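Local coordinates for HK97 Family Phage Portal Protein (Corynebacterium diphtheriae, PDB 3KDR), which probably forms, as a twelve-subunit ring at one vertex of the phage capsid, the channel through which DNA is packaged and ejected, at the interface of chains A and B. Coordinates in Å, arbitrary orientation; residue numbers count along the deposited sequence, not the author numbering. Chains: chain A/B, HK97 Family Phage Portal Protein.

The interface of chains A and B. Residues chain A 125, 261, 264-265, 268; chain B 29, 33, 61, 65.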
loop_
_atom_site.group_PDB
_atom_site.type_symbol
_atom_site.label_atom_id
_atom_site.label_comp_id
_atom_site.label_asym_id
_atom_site.label_seq_id
_atom_site.Cartn_x
_atom_site.Cartn_y
_atom_site.Cartn_z
ATOM N N ILE A 125 32.776 -7.098 30.004
ATOM C CA ILE A 125 31.432 -7.590 30.289
ATOM C C ILE A 125 31.194 -8.993 29.739
ATOM O O ILE A 125 30.115 -9.560 29.955
ATOM C CB ILE A 125 30.373 -6.633 29.747
ATOM C CG1 ILE A 125 30.309 -6.696 28.200
ATOM C CG2 ILE A 125 30.660 -5.205 30.223
ATOM C CD1 ILE A 125 29.409 -5.618 27.511
ATOM N N PRO A 261 27.544 -0.341 29.732
ATOM C CA PRO A 261 28.085 -1.568 30.246
ATOM C C PRO A 261 29.610 -1.564 30.255
ATOM O O PRO A 261 30.211 -2.042 31.205
ATOM C CB PRO A 261 27.515 -2.637 29.304
ATOM C CG PRO A 261 26.456 -1.959 28.511
ATOM C CD PRO A 261 26.296 -0.572 28.996
ATOM N N SER A 264 30.790 0.926 32.959
ATOM C CA SER A 264 30.611 0.355 34.280
ATOM C C SER A 264 31.748 -0.622 34.610
ATOM O O SER A 264 32.294 -0.571 35.686
ATOM C CB SER A 264 29.261 -0.321 34.388
ATOM O OG SER A 264 28.222 0.634 34.282
ATOM N N ALA A 265 32.131 -1.477 33.678
ATOM C CA ALA A 265 33.251 -2.377 33.923
ATOM C C ALA A 265 34.568 -1.645 34.187
ATOM O O ALA A 265 35.358 -2.044 35.036
ATOM C CB ALA A 265 33.434 -3.277 32.772
ATOM N N ALA A 268 34.419 0.135 37.596
ATOM C CA ALA A 268 34.673 -0.862 38.647
ATOM C C ALA A 268 36.162 -1.104 38.906
ATOM O O ALA A 268 36.598 -1.210 40.051
ATOM C CB ALA A 268 34.000 -2.184 38.296
ATOM N N THR B 29 23.672 -7.204 32.324
ATOM C CA THR B 29 24.374 -5.933 32.480
ATOM C C THR B 29 23.571 -4.980 33.345
ATOM O O THR B 29 24.119 -4.293 34.190
ATOM C CB THR B 29 24.661 -5.377 31.081
ATOM O OG1 THR B 29 25.909 -5.893 30.703
ATOM C CG2 THR B 29 24.651 -3.900 31.007
ATOM N N ARG B 33 24.442 -3.299 36.874
ATOM C CA ARG B 33 24.512 -1.864 36.975
ATOM C C ARG B 33 23.670 -1.294 38.102
ATOM O O ARG B 33 23.949 -0.211 38.599
ATOM C CB ARG B 33 24.146 -1.222 35.633
ATOM C CG ARG B 33 25.312 -1.282 34.669
ATOM C CD ARG B 33 25.161 -0.363 33.497
ATOM N NE ARG B 33 24.865 0.995 33.919
ATOM C CZ ARG B 33 23.981 1.787 33.307
ATOM N NH1 ARG B 33 23.323 1.362 32.189
ATOM N NH2 ARG B 33 23.757 3.013 33.799
ATOM N N PHE B 61 30.556 -5.309 40.734
ATOM C CA PHE B 61 29.914 -5.322 39.417
ATOM C C PHE B 61 30.019 -6.706 38.880
ATOM O O PHE B 61 29.021 -7.310 38.560
ATOM C CB PHE B 61 30.631 -4.351 38.496
ATOM C CG PHE B 61 30.131 -4.352 37.105
ATOM C CD1 PHE B 61 28.965 -3.690 36.783
ATOM C CD2 PHE B 61 30.841 -4.996 36.094
ATOM C CE1 PHE B 61 28.519 -3.672 35.487
ATOM C CE2 PHE B 61 30.395 -5.009 34.813
ATOM C CZ PHE B 61 29.242 -4.350 34.502
ATOM N N LEU B 65 27.080 -9.425 37.937
ATOM C CA LEU B 65 27.005 -9.813 36.551
ATOM C C LEU B 65 27.136 -11.305 36.471
ATOM O O LEU B 65 26.401 -11.968 35.774
ATOM C CB LEU B 65 28.135 -9.144 35.773
ATOM C CG LEU B 65 28.289 -9.428 34.282
ATOM C CD1 LEU B 65 27.277 -8.713 33.486
ATOM C CD2 LEU B 65 29.604 -8.972 33.891
#
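One side of the chain A helix 247-270, contributing A:Pro261, A:Ser264, A:Ala265 and A:Ala268 over two turns, lies against the helices 18-33 and 60-73 of chain B, in a largely apolar helix-to-helix contact between neighbouring subunits. B:Phe61 is its centrepiece and hides more surface than any other residue in the patch. With CG anti to the backbone N (chi1 176°) its ring reaches out from the first turn of its helix and turns one face to the chain A helix. The backbone N of A:Ala265 stands 4.0 Å above the plane of the B:Phe61 ring, nearer its edge than its centre. On that same face, CE1 of B:Phe61 touches CB of A:Ser264 at 3.6 Å, and CE2 of B:Phe61 lies 4.0 Å from CB of A:Ala265. At the root of the side chain, the methyl CB of A:Ala268 lies near CB of B:Phe61.

One turn before A:Ala265, A:Pro261 crosses B:Thr29 at about a right angle, and the methyl CG2 of B:Thr29 sits 3.6 Å from both CB and CG of the A:Pro261 ring. A:Ser264 turns its hydroxyl toward the aliphatic stem of B:Arg33, with OG of A:Ser264 3.3 Å from CD of B:Arg33; no polar bond crosses this patch. B:Leu65 adds a looser fringe, its CD2 4.0 Å from the carbonyl O of A:Ile125. In the twelve-copy assembly this fit would help hold adjacent subunits together, probably as in the family's portal ring.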